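Local coordinates for protein putative amidohydrolase (Unidentified, PDB 3MKV) that is probably a zinc-dependent prolidase of the amidohydrolase superfamily, hydrolysing dipeptides that end in proline, at residues I311-T325 against E338-E350. Sequence-based numbering, arbitrary orientation.
Sequences IEIMKRAGVKMGFGT and EFRILAEVLSPAE
Phe323 lays CE1 over one face of the Phe339 ring, near its rim, in an offset stack with centroids 4.5 Å apart and planes inclined at 29°. Phe323 has CG anti to its own nitrogen (chi1 177°), which sends the ring across to helix 337-343; CG of Glu338 and CD1 of Leu342 approach it obliquely. The Glu338 chain runs past this ring in the reverse direction and bends at chi2 (77°), its carboxylate plane nearly perpendicular to the ring. Glu338 OE1 lies 2.6 Å from a water oxygen that donates to it and accepts from Gly324 N; OE1 also accepts from Leu277 N, and OE2 from Val278 N.

Farther along, Ile311 CG2 packs 3.6 Å from Leu346 CD2, and Val345 CG1 lies against Glu312 CG. The extended Lys315 slides past Leu346 to a weakly hydrogen-bonded salt bridge, NZ to Glu350 OE2 at 3.0 Å. Ser347 N-caps helix 348-362: its OG accepts from Glu350 N and its N donates to Glu350 OE1, a capping box.

In this TIM-barrel-clan domain, Thr325 directly precedes zinc ligand Asp326. Chemically, buried Glu338, gripped by amides that should favour its charged form, links helix 337-343 to the start of helix 277-286.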
loop_
_atom_site.group_PDB
_atom_site.type_symbol
_atom_site.label_atom_id
_atom_site.label_comp_id
_atom_site.label_asym_id
_atom_site.label_seq_id
_atom_site.Cartn_x
_atom_site.Cartn_y
_atom_site.Cartn_z
ATOM N N ILE A 311 -38.197 31.184 -12.529
ATOM C CA ILE A 311 -39.332 31.109 -11.607
ATOM C C ILE A 311 -40.665 31.171 -12.355
ATOM O O ILE A 311 -41.578 30.373 -12.098
ATOM C CB ILE A 311 -39.286 32.246 -10.557
ATOM C CG1 ILE A 311 -37.956 32.229 -9.795
ATOM C CG2 ILE A 311 -40.459 32.140 -9.590
ATOM C CD1 ILE A 311 -37.679 30.924 -9.069
ATOM N N GLU A 312 -40.765 32.124 -13.277
ATOM C CA GLU A 312 -41.960 32.286 -14.108
ATOM C C GLU A 312 -42.220 31.015 -14.903
ATOM O O GLU A 312 -43.343 30.513 -14.932
ATOM C CB GLU A 312 -41.787 33.478 -15.055
ATOM C CG GLU A 312 -41.634 34.826 -14.353
ATOM C CD GLU A 312 -40.978 35.880 -15.239
ATOM O OE1 GLU A 312 -40.644 35.557 -16.399
ATOM O OE2 GLU A 312 -40.786 37.026 -14.772
ATOM N N ILE A 313 -41.167 30.501 -15.540
ATOM C CA ILE A 313 -41.217 29.233 -16.266
ATOM C C ILE A 313 -41.725 28.077 -15.399
ATOM O O ILE A 313 -42.544 27.267 -15.844
ATOM C CB ILE A 313 -39.821 28.863 -16.855
ATOM C CG1 ILE A 313 -39.462 29.788 -18.021
ATOM C CG2 ILE A 313 -39.760 27.389 -17.289
ATOM C CD1 ILE A 313 -38.076 29.535 -18.593
ATOM N N MET A 314 -41.248 28.000 -14.161
ATOM C CA MET A 314 -41.591 26.868 -13.295
ATOM C C MET A 314 -43.006 26.971 -12.763
ATOM O O MET A 314 -43.690 25.960 -12.599
ATOM C CB MET A 314 -40.584 26.716 -12.147
ATOM C CG MET A 314 -39.290 26.004 -12.549
ATOM S SD MET A 314 -38.050 25.895 -11.238
ATOM C CE MET A 314 -37.412 27.564 -11.171
ATOM N N LYS A 315 -43.444 28.196 -12.489
ATOM C CA LYS A 315 -44.809 28.422 -12.023
ATOM C C LYS A 315 -45.808 28.047 -13.117
ATOM O O LYS A 315 -46.743 27.278 -12.895
ATOM C CB LYS A 315 -45.001 29.885 -11.627
ATOM C CG LYS A 315 -46.415 30.215 -11.206
ATOM C CD LYS A 315 -46.550 31.683 -10.855
ATOM C CE LYS A 315 -47.970 32.027 -10.397
ATOM N NZ LYS A 315 -48.060 33.430 -9.874
ATOM N N ARG A 316 -45.586 28.600 -14.302
ATOM C CA ARG A 316 -46.387 28.291 -15.469
ATOM C C ARG A 316 -46.531 26.782 -15.623
ATOM O O ARG A 316 -47.585 26.280 -16.014
ATOM C CB ARG A 316 -45.719 28.891 -16.707
ATOM C CG ARG A 316 -46.567 28.905 -17.971
ATOM C CD ARG A 316 -45.756 29.492 -19.119
ATOM N NE ARG A 316 -45.289 30.839 -18.794
ATOM C CZ ARG A 316 -44.073 31.306 -19.069
ATOM N NH1 ARG A 316 -43.175 30.533 -19.669
ATOM N NH2 ARG A 316 -43.752 32.548 -18.730
ATOM N N ALA A 317 -45.464 26.059 -15.308
ATOM C CA ALA A 317 -45.460 24.606 -15.438
ATOM C C ALA A 317 -46.130 23.889 -14.262
ATOM O O ALA A 317 -46.442 22.695 -14.344
ATOM C CB ALA A 317 -44.043 24.109 -15.624
ATOM N N GLY A 318 -46.346 24.614 -13.169
ATOM C CA GLY A 318 -46.928 24.012 -11.974
ATOM C C GLY A 318 -45.902 23.197 -11.207
ATOM O O GLY A 318 -46.232 22.202 -10.547
ATOM N N VAL A 319 -44.645 23.617 -11.296
ATOM C CA VAL A 319 -43.578 22.974 -10.537
ATOM C C VAL A 319 -43.632 23.340 -9.056
ATOM O O VAL A 319 -43.605 24.519 -8.685
ATOM C CB VAL A 319 -42.194 23.335 -11.103
ATOM C CG1 VAL A 319 -41.089 22.840 -10.175
ATOM C CG2 VAL A 319 -42.027 22.748 -12.494
ATOM N N LYS A 320 -43.732 22.318 -8.214
ATOM C CA LYS A 320 -43.574 22.483 -6.777
ATOM C C LYS A 320 -42.180 23.047 -6.454
ATOM O O LYS A 320 -41.156 22.377 -6.655
ATOM C CB LYS A 320 -43.800 21.133 -6.081
ATOM C CG LYS A 320 -45.267 20.711 -6.032
ATOM C CD LYS A 320 -45.474 19.220 -6.250
ATOM C CE LYS A 320 -44.815 18.370 -5.170
ATOM N NZ LYS A 320 -44.623 16.951 -5.614
ATOM N N MET A 321 -42.152 24.287 -5.961
ATOM C CA MET A 321 -40.909 24.984 -5.631
ATOM C C MET A 321 -40.690 25.098 -4.126
ATOM O O MET A 321 -41.614 25.401 -3.376
ATOM C CB MET A 321 -40.891 26.379 -6.255
ATOM C CG MET A 321 -40.595 26.373 -7.740
ATOM S SD MET A 321 -40.430 28.017 -8.443
ATOM C CE MET A 321 -42.151 28.453 -8.689
ATOM N N GLY A 322 -39.459 24.846 -3.687
ATOM C CA GLY A 322 -39.107 24.975 -2.279
ATOM C C GLY A 322 -38.288 26.230 -2.083
ATOM O O GLY A 322 -37.957 26.914 -3.036
ATOM N N PHE A 323 -37.947 26.537 -0.843
ATOM C CA PHE A 323 -37.191 27.752 -0.554
ATOM C C PHE A 323 -35.732 27.405 -0.249
ATOM O O PHE A 323 -35.446 26.494 0.537
ATOM C CB PHE A 323 -37.851 28.488 0.616
ATOM C CG PHE A 323 -37.130 29.730 1.063
ATOM C CD1 PHE A 323 -37.596 30.986 0.703
ATOM C CD2 PHE A 323 -36.013 29.647 1.883
ATOM C CE1 PHE A 323 -36.944 32.144 1.136
ATOM C CE2 PHE A 323 -35.359 30.798 2.318
ATOM C CZ PHE A 323 -35.827 32.047 1.940
ATOM N N GLY A 324 -34.809 28.113 -0.887
ATOM C CA GLY A 324 -33.401 27.882 -0.640
ATOM C C GLY A 324 -32.570 29.120 -0.873
ATOM O O GLY A 324 -33.001 30.045 -1.562
ATOM N N THR A 325 -31.360 29.127 -0.318
ATOM C CA THR A 325 -30.509 30.304 -0.380
ATOM C C THR A 325 -29.113 30.016 -0.945
ATOM O O THR A 325 -28.649 30.734 -1.839
ATOM C CB THR A 325 -30.423 31.026 1.007
ATOM O OG1 THR A 325 -29.916 30.124 2.000
ATOM C CG2 THR A 325 -31.810 31.538 1.450
ATOM N N GLU A 338 -33.936 36.346 0.152
ATOM C CA GLU A 338 -34.498 35.462 -0.863
ATOM C C GLU A 338 -36.016 35.628 -0.928
ATOM O O GLU A 338 -36.642 35.262 -1.920
ATOM C CB GLU A 338 -34.099 34.000 -0.619
ATOM C CG GLU A 338 -34.694 32.980 -1.606
ATOM C CD GLU A 338 -33.993 32.958 -2.965
ATOM O OE1 GLU A 338 -34.413 32.152 -3.835
ATOM O OE2 GLU A 338 -33.028 33.739 -3.162
ATOM N N PHE A 339 -36.598 36.178 0.134
ATOM C CA PHE A 339 -38.032 36.473 0.158
ATOM C C PHE A 339 -38.322 37.669 -0.740
ATOM O O PHE A 339 -39.175 37.608 -1.631
ATOM C CB PHE A 339 -38.510 36.766 1.582
ATOM C CG PHE A 339 -38.527 35.563 2.477
ATOM C CD1 PHE A 339 -39.368 34.491 2.203
ATOM C CD2 PHE A 339 -37.711 35.505 3.607
ATOM C CE1 PHE A 339 -39.389 33.364 3.029
ATOM C CE2 PHE A 339 -37.724 34.382 4.451
ATOM C CZ PHE A 339 -38.559 33.311 4.159
ATOM N N ARG A 340 -37.588 38.750 -0.503
ATOM C CA ARG A 340 -37.661 39.950 -1.329
ATOM C C ARG A 340 -37.517 39.617 -2.813
ATOM O O ARG A 340 -38.331 40.037 -3.643
ATOM C CB ARG A 340 -36.554 40.927 -0.920
ATOM C CG ARG A 340 -36.790 42.364 -1.367
ATOM C CD ARG A 340 -35.494 43.174 -1.402
ATOM N NE ARG A 340 -34.700 42.901 -2.600
ATOM C CZ ARG A 340 -33.436 42.481 -2.586
ATOM N NH1 ARG A 340 -32.812 42.296 -1.430
ATOM N NH2 ARG A 340 -32.793 42.252 -3.727
ATOM N N ILE A 341 -36.470 38.871 -3.146
ATOM C CA ILE A 341 -36.175 38.555 -4.537
ATOM C C ILE A 341 -37.306 37.764 -5.197
ATOM O O ILE A 341 -37.804 38.150 -6.259
ATOM C CB ILE A 341 -34.847 37.796 -4.660
ATOM C CG1 ILE A 341 -33.686 38.693 -4.219
ATOM C CG2 ILE A 341 -34.642 37.311 -6.082
ATOM C CD1 ILE A 341 -32.343 38.007 -4.228
ATOM N N LEU A 342 -37.724 36.667 -4.570
ATOM C CA LEU A 342 -38.833 35.873 -5.100
ATOM C C LEU A 342 -40.116 36.704 -5.152
ATOM O O LEU A 342 -40.978 36.482 -6.000
ATOM C CB LEU A 342 -39.053 34.609 -4.261
ATOM C CG LEU A 342 -37.900 33.598 -4.144
ATOM C CD1 LEU A 342 -38.139 32.576 -3.026
ATOM C CD2 LEU A 342 -37.650 32.887 -5.460
ATOM N N ALA A 343 -40.240 37.659 -4.236
ATOM C CA ALA A 343 -41.444 38.483 -4.147
ATOM C C ALA A 343 -41.680 39.294 -5.418
ATOM O O ALA A 343 -42.801 39.707 -5.699
ATOM C CB ALA A 343 -41.377 39.403 -2.930
ATOM N N GLU A 344 -40.618 39.520 -6.183
ATOM C CA GLU A 344 -40.718 40.294 -7.407
ATOM C C GLU A 344 -41.486 39.537 -8.486
ATOM O O GLU A 344 -41.908 40.121 -9.487
ATOM C CB GLU A 344 -39.330 40.644 -7.924
ATOM C CG GLU A 344 -38.487 41.435 -6.947
ATOM C CD GLU A 344 -37.026 41.493 -7.363
ATOM O OE1 GLU A 344 -36.632 40.713 -8.263
ATOM O OE2 GLU A 344 -36.274 42.313 -6.787
ATOM N N VAL A 345 -41.677 38.241 -8.291
ATOM C CA VAL A 345 -42.295 37.439 -9.336
ATOM C C VAL A 345 -43.430 36.583 -8.804
ATOM O O VAL A 345 -44.377 36.279 -9.528
ATOM C CB VAL A 345 -41.256 36.552 -10.061
ATOM C CG1 VAL A 345 -41.957 35.509 -10.919
ATOM C CG2 VAL A 345 -40.327 37.409 -10.908
ATOM N N LEU A 346 -43.331 36.200 -7.534
ATOM C CA LEU A 346 -44.359 35.398 -6.891
ATOM C C LEU A 346 -45.118 36.249 -5.884
ATOM O O LEU A 346 -44.589 37.250 -5.396
ATOM C CB LEU A 346 -43.731 34.200 -6.181
ATOM C CG LEU A 346 -42.929 33.261 -7.071
ATOM C CD1 LEU A 346 -42.518 32.029 -6.301
ATOM C CD2 LEU A 346 -43.762 32.888 -8.279
ATOM N N SER A 347 -46.352 35.851 -5.578
ATOM C CA SER A 347 -47.148 36.545 -4.568
ATOM C C SER A 347 -46.584 36.240 -3.190
ATOM O O SER A 347 -46.036 35.160 -2.963
ATOM C CB SER A 347 -48.624 36.139 -4.643
ATOM O OG SER A 347 -48.862 34.908 -3.989
ATOM N N PRO A 348 -46.709 37.202 -2.264
ATOM C CA PRO A 348 -46.163 37.050 -0.910
ATOM C C PRO A 348 -46.630 35.751 -0.266
ATOM O O PRO A 348 -45.942 35.206 0.592
ATOM C CB PRO A 348 -46.736 38.254 -0.160
ATOM C CG PRO A 348 -47.017 39.270 -1.227
ATOM C CD PRO A 348 -47.387 38.496 -2.460
ATOM N N ALA A 349 -47.793 35.262 -0.683
ATOM C CA ALA A 349 -48.321 34.005 -0.170
ATOM C C ALA A 349 -47.625 32.805 -0.796
ATOM O O ALA A 349 -47.335 31.825 -0.104
ATOM C CB ALA A 349 -49.817 33.920 -0.402
ATOM N N GLU A 350 -47.373 32.876 -2.106
ATOM C CA GLU A 350 -46.695 31.791 -2.819
ATOM C C GLU A 350 -45.311 31.542 -2.244
ATOM O O GLU A 350 -44.908 30.391 -2.067
ATOM C CB GLU A 350 -46.584 32.084 -4.313
ATOM C CG GLU A 350 -47.791 31.653 -5.115
ATOM C CD GLU A 350 -47.913 32.400 -6.444
ATOM O OE1 GLU A 350 -47.344 33.516 -6.578
ATOM O OE2 GLU A 350 -48.587 31.868 -7.356
HETATM O O HOH W 1 -35.722 29.906 -3.476
#